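Probable enoyl-CoA hydratase/isomerase (Pseudomonas aeruginosa PAO1, PDB 5YLO) probably shifts the double bond of enoyl-CoA thioesters from the Delta3 to the Delta2 position, as a crotonase-family isomerase serving unsaturated fatty acid breakdown. Local coordinates at residues P6-L20 with P32-C44. Sequence-based numbering, arbitrary orientation.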
ATOM      1  N   PRO A   6     -24.866   7.565  27.014  1.00 80.19           N
ATOM      2  CA  PRO A   6     -23.648   8.078  26.370  1.00 74.82           C
ATOM      3  C   PRO A   6     -23.582   7.741  24.894  1.00 74.25           C
ATOM      4  O   PRO A   6     -22.919   8.453  24.129  1.00 72.04           O
ATOM      5  CB  PRO A   6     -22.524   7.391  27.152  1.00 69.94           C
ATOM      6  CG  PRO A   6     -23.152   6.104  27.617  1.00 72.46           C
ATOM      7  CD  PRO A   6     -24.583   6.453  27.936  1.00 73.88           C
ATOM      8  N   LEU A   7     -24.271   6.685  24.474  1.00 67.31           N
ATOM      9  CA  LEU A   7     -24.252   6.209  23.100  1.00 67.36           C
ATOM     10  C   LEU A   7     -25.681   5.892  22.692  1.00 72.28           C
ATOM     11  O   LEU A   7     -26.319   5.025  23.298  1.00 67.35           O
ATOM     12  CB  LEU A   7     -23.365   4.969  22.979  1.00 79.89           C
ATOM     13  CG  LEU A   7     -22.869   4.565  21.595  1.00 93.13           C
ATOM     14  CD1 LEU A   7     -21.621   5.351  21.225  1.00 98.96           C
ATOM     15  CD2 LEU A   7     -22.609   3.072  21.562  1.00100.48           C
ATOM     16  N   GLN A   8     -26.187   6.596  21.684  1.00 93.33           N
ATOM     17  CA  GLN A   8     -27.535   6.358  21.185  1.00104.94           C
ATOM     18  C   GLN A   8     -27.492   5.212  20.184  1.00 97.69           C
ATOM     19  O   GLN A   8     -26.761   5.275  19.189  1.00106.88           O
ATOM     20  CB  GLN A   8     -28.118   7.615  20.542  1.00119.93           C
ATOM     21  CG  GLN A   8     -29.642   7.599  20.444  1.00129.21           C
ATOM     22  CD  GLN A   8     -30.155   7.843  19.035  1.00132.29           C
ATOM     23  OE1 GLN A   8     -29.378   7.990  18.091  1.00127.52           O
ATOM     24  NE2 GLN A   8     -31.476   7.885  18.888  1.00130.80           N
ATOM     25  N   THR A   9     -28.275   4.169  20.442  1.00 62.65           N
ATOM     26  CA  THR A   9     -28.251   2.953  19.645  1.00 62.71           C
ATOM     27  C   THR A   9     -29.636   2.685  19.074  1.00 75.31           C
ATOM     28  O   THR A   9     -30.632   2.743  19.801  1.00 76.22           O
ATOM     29  CB  THR A   9     -27.794   1.761  20.487  1.00 76.15           C
ATOM     30  OG1 THR A   9     -26.470   2.002  20.983  1.00 83.00           O
ATOM     31  CG2 THR A   9     -27.801   0.497  19.652  1.00 83.29           C
ATOM     32  N   ARG A  10     -29.692   2.391  17.776  1.00 93.67           N
ATOM     33  CA  ARG A  10     -30.935   1.988  17.137  1.00100.16           C
ATOM     34  C   ARG A  10     -30.611   0.946  16.074  1.00105.76           C
ATOM     35  O   ARG A  10     -29.582   1.037  15.401  1.00126.24           O
ATOM     36  CB  ARG A  10     -31.675   3.196  16.534  1.00 97.38           C
ATOM     37  CG  ARG A  10     -31.130   3.701  15.205  1.00101.81           C
ATOM     38  CD  ARG A  10     -31.248   5.216  15.074  1.00104.61           C
ATOM     39  NE  ARG A  10     -31.075   5.650  13.689  1.00107.13           N
ATOM     40  CZ  ARG A  10     -30.634   6.851  13.327  1.00103.61           C
ATOM     41  NH1 ARG A  10     -30.303   7.745  14.248  1.00106.19           N
ATOM     42  NH2 ARG A  10     -30.512   7.154  12.041  1.00 95.99           N
ATOM     43  N   VAL A  11     -31.477  -0.057  15.951  1.00 75.96           N
ATOM     44  CA  VAL A  11     -31.284  -1.163  15.016  1.00 65.43           C
ATOM     45  C   VAL A  11     -32.498  -1.220  14.099  1.00 79.28           C
ATOM     46  O   VAL A  11     -33.614  -1.501  14.553  1.00 78.93           O
ATOM     47  CB  VAL A  11     -31.078  -2.502  15.738  1.00 59.10           C
ATOM     48  CG1 VAL A  11     -30.916  -3.624  14.725  1.00 60.11           C
ATOM     49  CG2 VAL A  11     -29.868  -2.431  16.656  1.00 58.72           C
ATOM     50  N   GLU A  12     -32.280  -0.966  12.808  1.00112.46           N
ATOM     51  CA  GLU A  12     -33.347  -0.922  11.815  1.00121.02           C
ATOM     52  C   GLU A  12     -32.955  -1.785  10.625  1.00118.95           C
ATOM     53  O   GLU A  12     -31.939  -1.521   9.975  1.00139.16           O
ATOM     54  CB  GLU A  12     -33.612   0.512  11.348  1.00121.90           C
ATOM     55  CG  GLU A  12     -33.756   1.538  12.460  1.00123.30           C
ATOM     56  CD  GLU A  12     -33.715   2.963  11.940  1.00119.99           C
ATOM     57  OE1 GLU A  12     -33.416   3.880  12.733  1.00115.26           O
ATOM     58  OE2 GLU A  12     -33.974   3.163  10.734  1.00115.97           O
ATOM     59  N   ALA A  13     -33.764  -2.809  10.340  1.00 79.93           N
ATOM     60  CA  ALA A  13     -33.624  -3.621   9.128  1.00 80.31           C
ATOM     61  C   ALA A  13     -32.239  -4.253   9.019  1.00 77.06           C
ATOM     62  O   ALA A  13     -31.634  -4.288   7.945  1.00 75.86           O
ATOM     63  CB  ALA A  13     -33.941  -2.800   7.876  1.00 81.00           C
ATOM     64  N   GLY A  14     -31.730  -4.762  10.138  1.00 86.56           N
ATOM     65  CA  GLY A  14     -30.430  -5.399  10.142  1.00 91.76           C
ATOM     66  C   GLY A  14     -29.250  -4.459  10.212  1.00 85.11           C
ATOM     67  O   GLY A  14     -28.107  -4.918  10.103  1.00 82.71           O
ATOM     68  N   ILE A  15     -29.484  -3.162  10.385  1.00 76.76           N
ATOM     69  CA  ILE A  15     -28.420  -2.170  10.496  1.00 66.15           C
ATOM     70  C   ILE A  15     -28.457  -1.602  11.907  1.00 65.86           C
ATOM     71  O   ILE A  15     -29.463  -1.011  12.320  1.00 67.88           O
ATOM     72  CB  ILE A  15     -28.567  -1.053   9.451  1.00 67.30           C
ATOM     73  CG1 ILE A  15     -28.630  -1.638   8.038  1.00 74.47           C
ATOM     74  CG2 ILE A  15     -27.414  -0.068   9.563  1.00 63.41           C
ATOM     75  CD1 ILE A  15     -28.888  -0.601   6.959  1.00 67.83           C
ATOM     76  N   ALA A  16     -27.364  -1.778  12.643  1.00 65.82           N
ATOM     77  CA  ALA A  16     -27.224  -1.230  13.986  1.00 70.31           C
ATOM     78  C   ALA A  16     -26.516   0.117  13.899  1.00 65.80           C
ATOM     79  O   ALA A  16     -25.354   0.185  13.483  1.00 73.63           O
ATOM     80  CB  ALA A  16     -26.450  -2.186  14.893  1.00 65.45           C
ATOM     81  N   TRP A  17     -27.214   1.179  14.290  1.00 63.10           N
ATOM     82  CA  TRP A  17     -26.667   2.528  14.276  1.00 61.85           C
ATOM     83  C   TRP A  17     -26.132   2.859  15.663  1.00 61.31           C
ATOM     84  O   TRP A  17     -26.895   2.899  16.633  1.00 85.45           O
ATOM     85  CB  TRP A  17     -27.727   3.545  13.850  1.00 63.85           C
ATOM     86  CG  TRP A  17     -28.274   3.315  12.473  1.00 66.59           C
ATOM     87  CD1 TRP A  17     -29.090   2.295  12.075  1.00 73.44           C
ATOM     88  CD2 TRP A  17     -28.061   4.132  11.313  1.00 67.90           C
ATOM     89  NE1 TRP A  17     -29.390   2.421  10.741  1.00 72.15           N
ATOM     90  CE2 TRP A  17     -28.772   3.541  10.250  1.00 72.47           C
ATOM     91  CE3 TRP A  17     -27.337   5.302  11.072  1.00 63.31           C
ATOM     92  CZ2 TRP A  17     -28.780   4.080   8.965  1.00 66.87           C
ATOM     93  CZ3 TRP A  17     -27.346   5.836   9.794  1.00 68.30           C
ATOM     94  CH2 TRP A  17     -28.062   5.226   8.759  1.00 65.42           C
ATOM     95  N   LEU A  18     -24.826   3.085  15.754  1.00 58.58           N
ATOM     96  CA  LEU A  18     -24.172   3.470  17.000  1.00 58.11           C
ATOM     97  C   LEU A  18     -23.675   4.898  16.830  1.00 57.44           C
ATOM     98  O   LEU A  18     -22.704   5.140  16.106  1.00 55.70           O
ATOM     99  CB  LEU A  18     -23.025   2.521  17.339  1.00 56.44           C
ATOM    100  CG  LEU A  18     -23.322   1.029  17.173  1.00 56.94           C
ATOM    101  CD1 LEU A  18     -22.142   0.182  17.614  1.00 55.56           C
ATOM    102  CD2 LEU A  18     -24.575   0.639  17.933  1.00 59.66           C
ATOM    103  N   VAL A  19     -24.338   5.840  17.490  1.00 59.14           N
ATOM    104  CA  VAL A  19     -24.029   7.257  17.358  1.00 59.12           C
ATOM    105  C   VAL A  19     -23.446   7.748  18.674  1.00 59.33           C
ATOM    106  O   VAL A  19     -24.082   7.622  19.728  1.00 68.03           O
ATOM    107  CB  VAL A  19     -25.268   8.077  16.969  1.00 61.35           C
ATOM    108  CG1 VAL A  19     -24.873   9.513  16.657  1.00 61.43           C
ATOM    109  CG2 VAL A  19     -25.980   7.439  15.786  1.00 61.72           C
ATOM    110  N   LEU A  20     -22.234   8.298  18.614  1.00 57.85           N
ATOM    111  CA  LEU A  20     -21.705   9.053  19.742  1.00 58.49           C
ATOM    112  C   LEU A  20     -22.661  10.194  20.064  1.00 63.16           C
ATOM    113  O   LEU A  20     -23.126  10.897  19.162  1.00 63.50           O
ATOM    114  CB  LEU A  20     -20.312   9.598  19.415  1.00 56.94           C
ATOM    115  CG  LEU A  20     -19.083   8.712  19.638  1.00 65.46           C
ATOM    116  CD1 LEU A  20     -19.218   7.357  18.960  1.00 62.84           C
ATOM    117  CD2 LEU A  20     -17.835   9.426  19.141  1.00 67.18           C
ATOM    118  N   PRO A  32     -16.647   6.463  29.871  1.00 74.58           N
ATOM    119  CA  PRO A  32     -18.028   5.983  29.673  1.00 69.07           C
ATOM    120  C   PRO A  32     -18.380   5.747  28.215  1.00 66.62           C
ATOM    121  O   PRO A  32     -19.034   4.746  27.903  1.00 75.12           O
ATOM    122  CB  PRO A  32     -18.876   7.095  30.290  1.00 70.38           C
ATOM    123  CG  PRO A  32     -18.006   7.717  31.298  1.00 71.44           C
ATOM    124  CD  PRO A  32     -16.625   7.690  30.694  1.00 75.06           C
ATOM    125  N   THR A  33     -17.974   6.645  27.315  1.00 62.76           N
ATOM    126  CA  THR A  33     -18.236   6.442  25.894  1.00 60.53           C
ATOM    127  C   THR A  33     -17.459   5.244  25.363  1.00 59.09           C
ATOM    128  O   THR A  33     -18.019   4.383  24.671  1.00 57.80           O
ATOM    129  CB  THR A  33     -17.874   7.705  25.110  1.00 59.56           C
ATOM    130  OG1 THR A  33     -18.298   8.859  25.844  1.00 78.95           O
ATOM    131  CG2 THR A  33     -18.553   7.708  23.751  1.00 58.32           C
ATOM    132  N   LEU A  34     -16.163   5.173  25.681  1.00 61.39           N
ATOM    133  CA  LEU A  34     -15.341   4.049  25.246  1.00 56.23           C
ATOM    134  C   LEU A  34     -15.966   2.725  25.658  1.00 57.18           C
ATOM    135  O   LEU A  34     -16.168   1.840  24.824  1.00 56.06           O
ATOM    136  CB  LEU A  34     -13.927   4.175  25.814  1.00 56.22           C
ATOM    137  CG  LEU A  34     -13.104   5.392  25.386  1.00 55.55           C
ATOM    138  CD1 LEU A  34     -11.791   5.450  26.152  1.00 56.25           C
ATOM    139  CD2 LEU A  34     -12.855   5.378  23.886  1.00 53.37           C
ATOM    140  N   GLU A  35     -16.314   2.588  26.942  1.00 59.63           N
ATOM    141  CA  GLU A  35     -16.849   1.326  27.445  1.00 63.71           C
ATOM    142  C   GLU A  35     -18.218   1.009  26.852  1.00 61.55           C
ATOM    143  O   GLU A  35     -18.509  -0.152  26.544  1.00 61.63           O
ATOM    144  CB  GLU A  35     -16.930   1.360  28.972  1.00 64.17           C
ATOM    145  CG  GLU A  35     -15.585   1.332  29.674  1.00 77.78           C
ATOM    146  CD  GLU A  35     -15.711   1.026  31.154  1.00 87.74           C
ATOM    147  OE1 GLU A  35     -15.421   1.917  31.980  1.00 83.82           O
ATOM    148  OE2 GLU A  35     -16.113  -0.107  31.493  1.00 93.27           O
ATOM    149  N   ALA A  36     -19.076   2.019  26.698  1.00 65.23           N
ATOM    150  CA  ALA A  36     -20.423   1.769  26.190  1.00 69.04           C
ATOM    151  C   ALA A  36     -20.377   1.237  24.763  1.00 64.91           C
ATOM    152  O   ALA A  36     -20.961   0.190  24.458  1.00 64.93           O
ATOM    153  CB  ALA A  36     -21.261   3.046  26.267  1.00 65.75           C
ATOM    154  N   LEU A  37     -19.685   1.953  23.874  1.00 58.41           N
ATOM    155  CA  LEU A  37     -19.475   1.464  22.515  1.00 58.92           C
ATOM    156  C   LEU A  37     -18.748   0.123  22.531  1.00 58.95           C
ATOM    157  O   LEU A  37     -19.015  -0.753  21.701  1.00 55.32           O
ATOM    158  CB  LEU A  37     -18.689   2.512  21.723  1.00 54.48           C
ATOM    159  CG  LEU A  37     -18.455   2.387  20.218  1.00 56.09           C
ATOM    160  CD1 LEU A  37     -19.748   2.082  19.495  1.00 57.44           C
ATOM    161  CD2 LEU A  37     -17.835   3.674  19.682  1.00 62.08           C
ATOM    162  N   HIS A  38     -17.837  -0.057  23.476  1.00 56.61           N
ATOM    163  CA  HIS A  38     -17.139  -1.329  23.548  1.00 55.77           C
ATOM    164  C   HIS A  38     -18.086  -2.479  23.860  1.00 61.94           C
ATOM    165  O   HIS A  38     -17.955  -3.554  23.282  1.00 64.26           O
ATOM    166  CB  HIS A  38     -15.998  -1.313  24.558  1.00 56.12           C
ATOM    167  CG  HIS A  38     -15.189  -2.572  24.553  1.00 60.01           C
ATOM    168  ND1 HIS A  38     -13.819  -2.578  24.420  1.00 64.31           N
ATOM    169  CD2 HIS A  38     -15.565  -3.869  24.631  1.00 68.95           C
ATOM    170  CE1 HIS A  38     -13.383  -3.825  24.434  1.00 61.14           C
ATOM    171  NE2 HIS A  38     -14.423  -4.628  24.559  1.00 56.51           N
ATOM    172  N   VAL A  39     -19.039  -2.270  24.766  1.00 60.58           N
ATOM    173  CA  VAL A  39     -19.948  -3.368  25.089  1.00 62.62           C
ATOM    174  C   VAL A  39     -21.008  -3.538  24.003  1.00 62.54           C
ATOM    175  O   VAL A  39     -21.396  -4.665  23.673  1.00 67.77           O
ATOM    176  CB  VAL A  39     -20.583  -3.148  26.476  1.00 65.79           C
ATOM    177  CG1 VAL A  39     -21.530  -4.289  26.825  1.00 68.78           C
ATOM    178  CG2 VAL A  39     -19.502  -3.019  27.533  1.00 70.29           C
ATOM    179  N   ARG A  40     -21.487  -2.433  23.425  1.00 71.70           N
ATOM    180  CA  ARG A  40     -22.509  -2.522  22.385  1.00 74.17           C
ATOM    181  C   ARG A  40     -21.971  -3.211  21.136  1.00 70.03           C
ATOM    182  O   ARG A  40     -22.707  -3.929  20.449  1.00 73.01           O
ATOM    183  CB  ARG A  40     -23.033  -1.126  22.048  1.00 78.62           C
ATOM    184  CG  ARG A  40     -24.186  -1.093  21.050  1.00 91.44           C
ATOM    185  CD  ARG A  40     -25.531  -1.370  21.709  1.00 91.56           C
ATOM    186  NE  ARG A  40     -25.911  -2.778  21.649  1.00100.09           N
ATOM    187  CZ  ARG A  40     -26.604  -3.328  20.654  1.00 94.99           C
ATOM    188  NH1 ARG A  40     -26.908  -4.616  20.688  1.00 93.48           N
ATOM    189  NH2 ARG A  40     -26.995  -2.594  19.622  1.00 85.25           N
ATOM    190  N   LEU A  41     -20.689  -3.000  20.821  1.00 63.53           N
ATOM    191  CA  LEU A  41     -20.087  -3.687  19.683  1.00 63.75           C
ATOM    192  C   LEU A  41     -20.092  -5.196  19.884  1.00 60.84           C
ATOM    193  O   LEU A  41     -20.364  -5.954  18.946  1.00 59.29           O
ATOM    194  CB  LEU A  41     -18.662  -3.186  19.454  1.00 56.55           C
ATOM    195  CG  LEU A  41     -18.499  -1.826  18.777  1.00 54.36           C
ATOM    196  CD1 LEU A  41     -17.034  -1.437  18.735  1.00 61.96           C
ATOM    197  CD2 LEU A  41     -19.088  -1.847  17.377  1.00 55.77           C
ATOM    198  N   ASP A  42     -19.789  -5.651  21.103  1.00 58.75           N
ATOM    199  CA  ASP A  42     -19.826  -7.081  21.388  1.00 62.90           C
ATOM    200  C   ASP A  42     -21.233  -7.636  21.220  1.00 65.77           C
ATOM    201  O   ASP A  42     -21.412  -8.776  20.775  1.00 69.07           O
ATOM    202  CB  ASP A  42     -19.304  -7.347  22.800  1.00 63.96           C
ATOM    203  CG  ASP A  42     -19.370  -8.814  23.180  1.00 75.16           C
ATOM    204  OD1 ASP A  42     -18.492  -9.583  22.735  1.00 78.86           O
ATOM    205  OD2 ASP A  42     -20.296  -9.196  23.927  1.00 82.38           O
ATOM    206  N   ALA A  43     -22.249  -6.841  21.562  1.00 69.98           N
ATOM    207  CA  ALA A  43     -23.623  -7.286  21.368  1.00 71.02           C
ATOM    208  C   ALA A  43     -23.964  -7.395  19.887  1.00 65.71           C
ATOM    209  O   ALA A  43     -24.736  -8.273  19.486  1.00 79.55           O
ATOM    210  CB  ALA A  43     -24.587  -6.337  22.079  1.00 71.31           C
ATOM    211  N   CYS A  44     -23.392  -6.521  19.056  1.00 62.89           N
ATOM    212  CA  CYS A  44     -23.681  -6.571  17.625  1.00 62.24           C
ATOM    213  C   CYS A  44     -23.116  -7.834  16.986  1.00 67.22           C
ATOM    214  O   CYS A  44     -23.769  -8.450  16.136  1.00 71.59           O
ATOM    215  CB  CYS A  44     -23.135  -5.324  16.931  1.00 59.65           C
ATOM    216  SG  CYS A  44     -24.034  -3.804  17.321  1.00 86.64           S
TER
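Leu-37 meets three leucines of the hairpin formed by strands 7-12 and 15-20. Its CD1 touches Leu-18 CD1 at 3.6 Å and Leu-7 CD2 at 3.7 Å, while its other methyl, CD2, reaches Leu-20 CD1 at 4.0 Å, the two side chains crossing nearly at right angles. Branched leucine ends suit this place because each methyl can serve a different neighbour. Leu-18 likewise divides its methyls: CD1 also meets Leu-41 CD2, while CD2 packs on Arg-40 CG at 3.6 Å. With chi1 at -162°, Leu-7 sends its CG away from its own nitrogen, and CD2 comes down over the helix backbone at Leu-37 CA. Small side chains suit the two places where a hairpin residue stands close above the helix: Pro-6 CG touches Ala-36 CB, and Ala-16 CB rests on Cys-44 SG at 3.8 Å.

Toward the outer strand the contact becomes mixed, methylenes and methyls beside a guanidinium group. Arg-40, its chain folded by bends at chi2 and chi3, crosses Thr-9 at a slant, its CD against both OG1 and CG2 of Thr-9. That CG2 stands at the edge of the guanidinium; Val-11 CG2 approaches the edge more distantly.

Farther out, Val-53 and Leu-55 extend the apolar layer onto Leu-18 and Leu-37. Thr-33 has its methyl near Leu-20; its OG1 is hydrogen-bonded to Asp-30 OD1, just before the helix. Strand 15-20, helix 31-46 and the parallel strand 52-56 form a beta-alpha-beta unit of the crotonase fold, in which the helix runs back antiparallel to the strands (175° to strand 15-20). Hydrophobic burial thus joins helix and hairpin, with the arginine's aliphatic stem prolonging the apolar surface toward the sheet's edge.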